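Local atomic coordinates of guanidinopropionase (Pseudomonas aeruginosa, PDB entry 3NIQ), a protein that catalyses the manganese-dependent hydrolysis of 3-guanidinopropanoate to beta-alanine and urea, working as a homohexamer with two manganese ions in each subunit. Residues T22-L26 with G38-V42; D31-L35 with Q111-T117; V230-T235 with G274-V278. One frame throughout, in Å; residues are numbered along the deposited sequence.

Contact 1. Residues T22-L26 with G38-V42; sequences TFMRL and GLIGV
This contact packs a turn of the N-terminal region against a strand of the parallel beta-sheet at the centre of the arginase fold. Residues 38-42 are extended and lie on strand 37-42, with phi from -128° to -95° and psi from 86° to 141°. Residues 22-26 form a tight turn. Phe23 has phi/psi -54/126°, and Met24 and Arg25 both take positive phi, at 57/18° and 53/38°. Backbone hydrogen bonds close the turn: Arg25 N to Thr22 O at 2.8 Å and Leu26 N to Phe23 O at 3.0 Å. In register, Phe23 faces Leu39, with their CA atoms 6.9 Å apart.

The contact between the segments is apolar and buried. Leu39 (chi1 m, chi2 t) points toward the turn. Leu39 CD1 lies 3.6 Å from Phe23 CB, 3.9 Å from Met24 CG and 3.6 Å from Leu26 CD1. The Phe23 ring (chi1 m) reaches further along the strand, where Phe23 CE2 is 3.9 Å from Ile40 C. Gly41 N sits at the ring edge. The CA-to-CB bond of Ile40 points away from the turn, and its side chain touches helix 98-114. Met303 of helix 294-317 touches Phe23, Met24 and Leu39.

A side-chain hydrogen bond within 22-26 also closes the turn. Thr22 takes the p rotamer, and Thr22 OG1 donates to Leu26 O at 2.5 Å.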
loop_
_atom_site.group_PDB
_atom_site.type_symbol
_atom_site.label_atom_id
_atom_site.label_comp_id
_atom_site.label_asym_id
_atom_site.label_seq_id
_atom_site.Cartn_x
_atom_site.Cartn_y
_atom_site.Cartn_z
ATOM N N THR A 22 14.056 14.584 -15.027
ATOM C CA THR A 22 14.378 15.906 -14.483
ATOM C C THR A 22 13.084 16.701 -14.263
ATOM O O THR A 22 12.041 16.345 -14.803
ATOM C CB THR A 22 15.217 16.702 -15.491
ATOM O OG1 THR A 22 14.551 16.670 -16.751
ATOM C CG2 THR A 22 16.604 16.107 -15.660
ATOM N N PHE A 23 13.145 17.803 -13.509
ATOM C CA PHE A 23 11.948 18.620 -13.331
ATOM C C PHE A 23 11.371 18.995 -14.691
ATOM O O PHE A 23 12.086 19.527 -15.541
ATOM C CB PHE A 23 12.260 19.897 -12.545
ATOM C CG PHE A 23 12.440 19.675 -11.080
ATOM C CD1 PHE A 23 11.428 19.056 -10.326
ATOM C CD2 PHE A 23 13.606 20.104 -10.439
ATOM C CE1 PHE A 23 11.589 18.850 -8.946
ATOM C CE2 PHE A 23 13.762 19.931 -9.065
ATOM C CZ PHE A 23 12.747 19.275 -8.320
ATOM N N MET A 24 10.084 18.702 -14.885
ATOM C CA MET A 24 9.349 19.026 -16.115
ATOM C C MET A 24 10.026 18.423 -17.358
ATOM O O MET A 24 9.778 18.880 -18.461
ATOM C CB MET A 24 9.200 20.551 -16.283
ATOM C CG MET A 24 8.772 21.316 -15.011
ATOM S SD MET A 24 7.153 20.822 -14.430
ATOM C CE MET A 24 6.998 21.862 -12.950
ATOM N N ARG A 25 10.897 17.425 -17.157
ATOM C CA ARG A 25 11.700 16.815 -18.243
ATOM C C ARG A 25 12.481 17.845 -19.046
ATOM O O ARG A 25 12.629 17.729 -20.270
ATOM C CB ARG A 25 10.821 15.957 -19.177
ATOM C CG ARG A 25 10.024 14.862 -18.428
ATOM C CD ARG A 25 9.701 13.671 -19.322
ATOM N NE ARG A 25 8.755 14.032 -20.374
ATOM C CZ ARG A 25 8.491 13.263 -21.430
ATOM N NH1 ARG A 25 9.096 12.086 -21.581
ATOM N NH2 ARG A 25 7.622 13.668 -22.335
ATOM N N LEU A 26 12.994 18.847 -18.348
ATOM C CA LEU A 26 13.813 19.879 -18.959
ATOM C C LEU A 26 15.258 19.401 -18.975
ATOM O O LEU A 26 15.583 18.383 -18.324
ATOM C CB LEU A 26 13.676 21.197 -18.156
ATOM C CG LEU A 26 12.352 21.961 -18.297
ATOM C CD1 LEU A 26 12.099 22.869 -17.100
ATOM C CD2 LEU A 26 12.300 22.809 -19.570
ATOM N N GLY A 38 15.436 28.938 -12.161
ATOM C CA GLY A 38 16.081 27.658 -11.827
ATOM C C GLY A 38 15.197 26.768 -10.982
ATOM O O GLY A 38 14.670 27.213 -9.961
ATOM N N LEU A 39 15.024 25.523 -11.414
ATOM C CA LEU A 39 14.238 24.539 -10.684
ATOM C C LEU A 39 15.186 23.716 -9.851
ATOM O O LEU A 39 16.078 23.054 -10.372
ATOM C CB LEU A 39 13.411 23.638 -11.619
ATOM C CG LEU A 39 12.638 24.323 -12.751
ATOM C CD1 LEU A 39 11.755 23.304 -13.514
ATOM C CD2 LEU A 39 11.800 25.514 -12.272
ATOM N N ILE A 40 15.025 23.815 -8.540
ATOM C CA ILE A 40 16.029 23.295 -7.624
ATOM C C ILE A 40 15.415 22.385 -6.587
ATOM O O ILE A 40 14.379 22.709 -5.989
ATOM C CB ILE A 40 16.756 24.457 -6.881
ATOM C CG1 ILE A 40 17.398 25.435 -7.881
ATOM C CG2 ILE A 40 17.839 23.885 -5.935
ATOM C CD1 ILE A 40 17.399 26.941 -7.354
ATOM N N GLY A 41 16.071 21.260 -6.336
ATOM C CA GLY A 41 15.662 20.400 -5.251
ATOM C C GLY A 41 16.455 20.686 -3.986
ATOM O O GLY A 41 17.654 20.949 -4.047
ATOM N N VAL A 42 15.794 20.645 -2.824
ATOM C CA VAL A 42 16.525 20.722 -1.562
ATOM C C VAL A 42 16.172 19.530 -0.672
ATOM O O VAL A 42 15.270 19.609 0.186
ATOM C CB VAL A 42 16.274 22.014 -0.839
ATOM C CG1 VAL A 42 17.274 22.128 0.306
ATOM C CG2 VAL A 42 16.385 23.202 -1.815
#

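Contact 2. Residues D31-L35 with Q111-T117; sequences DPAAL and QVHAAGT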
loop_
_atom_site.group_PDB
_atom_site.type_symbol
_atom_site.label_atom_id
_atom_site.label_comp_id
_atom_site.label_asym_id
_atom_site.label_seq_id
_atom_site.Cartn_x
_atom_site.Cartn_y
_atom_site.Cartn_z
ATOM N N ASP A 31 25.086 25.654 -14.250
ATOM C CA ASP A 31 25.404 27.058 -14.148
ATOM C C ASP A 31 24.129 27.874 -14.065
ATOM O O ASP A 31 23.384 27.949 -15.048
ATOM C CB ASP A 31 26.226 27.500 -15.372
ATOM C CG ASP A 31 26.572 28.981 -15.337
ATOM O OD1 ASP A 31 26.246 29.642 -14.324
ATOM O OD2 ASP A 31 27.162 29.474 -16.319
ATOM N N PRO A 32 23.885 28.517 -12.907
ATOM C CA PRO A 32 22.685 29.330 -12.711
ATOM C C PRO A 32 22.530 30.410 -13.775
ATOM O O PRO A 32 21.395 30.722 -14.173
ATOM C CB PRO A 32 22.901 29.988 -11.331
ATOM C CG PRO A 32 24.054 29.308 -10.708
ATOM C CD PRO A 32 24.845 28.650 -11.788
ATOM N N ALA A 33 23.654 30.973 -14.226
ATOM C CA ALA A 33 23.651 32.064 -15.226
ATOM C C ALA A 33 23.044 31.649 -16.569
ATOM O O ALA A 33 22.614 32.502 -17.360
ATOM C CB ALA A 33 25.087 32.618 -15.438
ATOM N N ALA A 34 22.998 30.343 -16.826
ATOM C CA ALA A 34 22.380 29.835 -18.052
ATOM C C ALA A 34 20.847 29.974 -18.034
ATOM O O ALA A 34 20.206 29.813 -19.067
ATOM C CB ALA A 34 22.794 28.382 -18.291
ATOM N N LEU A 35 20.265 30.301 -16.871
ATOM C CA LEU A 35 18.801 30.272 -16.684
ATOM C C LEU A 35 18.213 31.553 -16.094
ATOM O O LEU A 35 18.895 32.275 -15.377
ATOM C CB LEU A 35 18.418 29.104 -15.753
ATOM C CG LEU A 35 18.875 27.721 -16.200
ATOM C CD1 LEU A 35 18.663 26.693 -15.092
ATOM C CD2 LEU A 35 18.149 27.349 -17.473
ATOM N N GLN A 111 24.777 31.878 -4.903
ATOM C CA GLN A 111 25.271 31.781 -6.280
ATOM C C GLN A 111 24.131 31.932 -7.262
ATOM O O GLN A 111 24.250 32.630 -8.275
ATOM C CB GLN A 111 25.907 30.409 -6.517
ATOM C CG GLN A 111 27.320 30.257 -5.976
ATOM C CD GLN A 111 27.772 28.800 -5.972
ATOM O OE1 GLN A 111 26.950 27.881 -5.907
ATOM N NE2 GLN A 111 29.079 28.586 -6.029
ATOM N N VAL A 112 23.030 31.233 -6.988
ATOM C CA VAL A 112 21.848 31.330 -7.823
ATOM C C VAL A 112 21.422 32.815 -7.867
ATOM O O VAL A 112 21.218 33.371 -8.935
ATOM C CB VAL A 112 20.698 30.427 -7.275
ATOM C CG1 VAL A 112 19.385 30.703 -8.006
ATOM C CG2 VAL A 112 21.085 28.962 -7.365
ATOM N N HIS A 113 21.323 33.444 -6.694
ATOM C CA HIS A 113 20.877 34.825 -6.594
ATOM C C HIS A 113 21.864 35.783 -7.321
ATOM O O HIS A 113 21.456 36.683 -8.055
ATOM C CB HIS A 113 20.745 35.227 -5.129
ATOM C CG HIS A 113 20.188 36.600 -4.931
ATOM N ND1 HIS A 113 18.938 36.962 -5.385
ATOM C CD2 HIS A 113 20.700 37.699 -4.323
ATOM C CE1 HIS A 113 18.705 38.228 -5.069
ATOM N NE2 HIS A 113 19.758 38.698 -4.430
ATOM N N ALA A 114 23.152 35.564 -7.123
ATOM C CA ALA A 114 24.163 36.417 -7.761
ATOM C C ALA A 114 24.055 36.376 -9.291
ATOM O O ALA A 114 24.372 37.345 -9.950
ATOM C CB ALA A 114 25.563 36.055 -7.299
ATOM N N ALA A 115 23.551 35.279 -9.851
ATOM C CA ALA A 115 23.399 35.201 -11.294
ATOM C C ALA A 115 22.089 35.829 -11.760
ATOM O O ALA A 115 21.805 35.868 -12.946
ATOM C CB ALA A 115 23.521 33.750 -11.771
ATOM N N GLY A 116 21.301 36.352 -10.826
ATOM C CA GLY A 116 20.038 36.988 -11.174
ATOM C C GLY A 116 18.969 35.954 -11.540
ATOM O O GLY A 116 17.975 36.280 -12.162
ATOM N N THR A 117 19.175 34.699 -11.145
ATOM C CA THR A 117 18.209 33.630 -11.447
ATOM C C THR A 117 17.139 33.537 -10.341
ATOM O O THR A 117 17.469 33.592 -9.155
ATOM C CB THR A 117 18.967 32.289 -11.631
ATOM O OG1 THR A 117 19.994 32.464 -12.616
ATOM C CG2 THR A 117 18.048 31.153 -12.080
#
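Residues 31-35 hold one short 3-10 turn at 32-34, just before strand 37-42. Its backbone bonds are Ala34 N to Asp31 O and Leu35 N to Pro32 O, both 3.0 Å. Residues 111-117 are the end of helix 98-114 and the link to the next strand. Gly116 leaves the helix with phi 75°, a value that favours glycine. Two bonds fold back into the last turn, Gly116 N to His113 O at 2.8 Å and Thr117 N to Val112 O at 3.3 Å. This is a Schellman motif. The closest CA pairs are Ala33 with Ala115 at 5.0 Å and Pro32 with Val112 at 5.3 Å.

The CA-to-CB bond of Asp31 points away from the helix. Asp31 OD1 accepts from Ala33 N at 2.9 Å, forming an Asx turn at the start of the 3-10 segment. Pro32 points toward the helix end. Pro32 CB lies 3.9 Å from Val112 CA and 3.8 Å from Ala115 CB. Ala33 CB is 4.1 Å from Ala115 CB, so small side chains let the backbones come close. Deeper in, Leu35 CB meets Thr117 CG2 at 4.2 Å. Leu35 and Val112 both also touch Leu88 of strand 85-90.

The polar link is Thr117 OG1, which is 2.7 Å from Pro32 O and 3.0 Å from Leu35 O. One hydroxyl thus lies close to both carbonyls. A single threonine ties the 3-10 turn to the helix end, beside a small apolar patch.

Contact 3. Residues V230-T235 with G274-V278; sequences VGAGPT and GLDLV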
loop_
_atom_site.group_PDB
_atom_site.type_symbol
_atom_site.label_atom_id
_atom_site.label_comp_id
_atom_site.label_asym_id
_atom_site.label_seq_id
_atom_site.Cartn_x
_atom_site.Cartn_y
_atom_site.Cartn_z
ATOM N N VAL A 230 0.819 42.072 0.632
ATOM C CA VAL A 230 2.146 42.047 0.012
ATOM C C VAL A 230 2.324 43.232 -0.929
ATOM O O VAL A 230 3.446 43.654 -1.193
ATOM C CB VAL A 230 2.438 40.698 -0.730
ATOM C CG1 VAL A 230 2.277 39.505 0.240
ATOM C CG2 VAL A 230 1.530 40.527 -1.943
ATOM N N GLY A 231 1.210 43.765 -1.427
ATOM C CA GLY A 231 1.259 44.938 -2.299
ATOM C C GLY A 231 2.135 44.754 -3.532
ATOM O O GLY A 231 2.117 43.689 -4.182
ATOM N N ALA A 232 2.907 45.793 -3.857
ATOM C CA ALA A 232 3.707 45.790 -5.093
ATOM C C ALA A 232 5.166 45.407 -4.833
ATOM O O ALA A 232 5.966 45.350 -5.768
ATOM C CB ALA A 232 3.608 47.171 -5.812
ATOM N N GLY A 233 5.497 45.107 -3.575
ATOM C CA GLY A 233 6.887 44.792 -3.187
ATOM C C GLY A 233 7.379 43.415 -3.600
ATOM O O GLY A 233 6.593 42.578 -4.083
ATOM N N PRO A 234 8.693 43.177 -3.454
ATOM C CA PRO A 234 9.287 41.872 -3.765
ATOM C C PRO A 234 8.643 40.790 -2.903
ATOM O O PRO A 234 8.552 40.950 -1.681
ATOM C CB PRO A 234 10.758 42.048 -3.371
ATOM C CG PRO A 234 10.821 43.358 -2.569
ATOM C CD PRO A 234 9.714 44.179 -3.072
ATOM N N THR A 235 8.182 39.711 -3.532
ATOM C CA THR A 235 7.346 38.744 -2.825
ATOM C C THR A 235 7.715 37.313 -3.145
ATOM O O THR A 235 7.906 36.962 -4.293
ATOM C CB THR A 235 5.862 38.955 -3.124
ATOM O OG1 THR A 235 5.504 40.296 -2.797
ATOM C CG2 THR A 235 4.995 37.993 -2.307
ATOM N N GLY A 274 0.778 38.655 -11.627
ATOM C CA GLY A 274 1.051 40.101 -11.659
ATOM C C GLY A 274 1.919 40.647 -10.525
ATOM O O GLY A 274 2.530 41.702 -10.661
ATOM N N LEU A 275 1.980 39.933 -9.409
ATOM C CA LEU A 275 2.808 40.363 -8.303
ATOM C C LEU A 275 4.281 40.317 -8.682
ATOM O O LEU A 275 4.671 39.630 -9.631
ATOM C CB LEU A 275 2.556 39.469 -7.073
ATOM C CG LEU A 275 1.145 39.597 -6.474
ATOM C CD1 LEU A 275 0.930 38.611 -5.352
ATOM C CD2 LEU A 275 0.855 40.987 -5.980
ATOM N N ASP A 276 5.100 41.048 -7.939
ATOM C CA ASP A 276 6.536 40.961 -8.133
ATOM C C ASP A 276 7.120 39.750 -7.374
ATOM O O ASP A 276 7.582 39.863 -6.230
ATOM C CB ASP A 276 7.235 42.271 -7.748
ATOM C CG ASP A 276 8.744 42.198 -7.948
ATOM O OD1 ASP A 276 9.173 41.475 -8.863
ATOM O OD2 ASP A 276 9.496 42.839 -7.184
ATOM N N LEU A 277 7.084 38.599 -8.032
ATOM C CA LEU A 277 7.453 37.322 -7.413
ATOM C C LEU A 277 8.916 37.050 -7.664
ATOM O O LEU A 277 9.343 36.982 -8.817
ATOM C CB LEU A 277 6.594 36.173 -7.976
ATOM C CG LEU A 277 5.095 36.139 -7.645
ATOM C CD1 LEU A 277 4.423 34.864 -8.148
ATOM C CD2 LEU A 277 4.850 36.274 -6.144
ATOM N N VAL A 278 9.682 36.902 -6.590
ATOM C CA VAL A 278 11.137 36.788 -6.700
ATOM C C VAL A 278 11.644 35.377 -6.378
ATOM O O VAL A 278 12.823 35.094 -6.486
ATOM C CB VAL A 278 11.861 37.805 -5.798
ATOM C CG1 VAL A 278 11.305 39.207 -6.044
ATOM C CG2 VAL A 278 11.742 37.423 -4.328
HETATM O O HOH W 1 4.140 42.419 -5.525
HETATM O O HOH W 2 8.651 45.278 -6.316
#
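Val230 is the last residue of helix 211-230. Val230 CG2 packs on Leu275 CD1 at 4.0 Å. Gly231 leaves the helix with phi 56° and psi -138°, a backbone suited to glycine. It starts the central pair of a type II' beta turn that runs from Val230 to Gly233, where the bond from Gly233 N to Val230 O is weak at 3.5 Å. Gly231 O lies 3.5 Å from Leu275 CD2 and accepts from water 1 at 2.7 Å. Water 1 also donates to Gly233 O at 2.8 Å and accepts from Asp276 N at 2.9 Å. Ala232 points away, but water 2 bridges its carbonyl to Asp276: it is 2.7 Å from both Ala232 O and Asp276 OD2. Pro234 CA approaches Asp276 OD2 at 3.6 Å, and Pro234 CB packs on Val278 CG1 at 3.9 Å.

Direct backbone pairing begins at Thr235, which forms a parallel beta bridge with Leu277, CA to CA 4.8 Å. Thr235 N donates to Asp276 O at 2.8 Å, and Val278 N donates to Thr235 O at 2.9 Å. Leu277 CA adds a CH...O contact to Thr235 O at 3.2 Å. Thr235 OG1 turns back to donate to Gly233 O at 2.8 Å.

The bridge opens the pairing of neighbouring strands 235-240 and 277-283 in the parallel sheet. Strand 142-147 flanks 235-240, with Val145 on Val230 and Leu142 on Val278. Helix 294-317 covers Leu277 through Leu309 and Leu310.

All three contacts involve the same parallel sheet or the loops that lead into it. Contact 1 is fully buried, while contacts 2 and 3 are partly exposed. Contacts 1 and 2 touch: Gly38 N lies 3.4 Å from Thr117 CG2, and Ile40 CD1 lies 4.2 Å from Val112 CG2. Their segments alternate along the chain. Contact 3 follows both and touches neither; its nearest atoms are about 9 Å from contact 1 and 6 Å from contact 2. The chemistry changes with place. Contact 1 joins its segments by apolar packing, contact 2 adds a threonine hydroxyl, and contact 3 uses strand pairing and water bridges. Helix 294-317 packs on contacts 1 and 3.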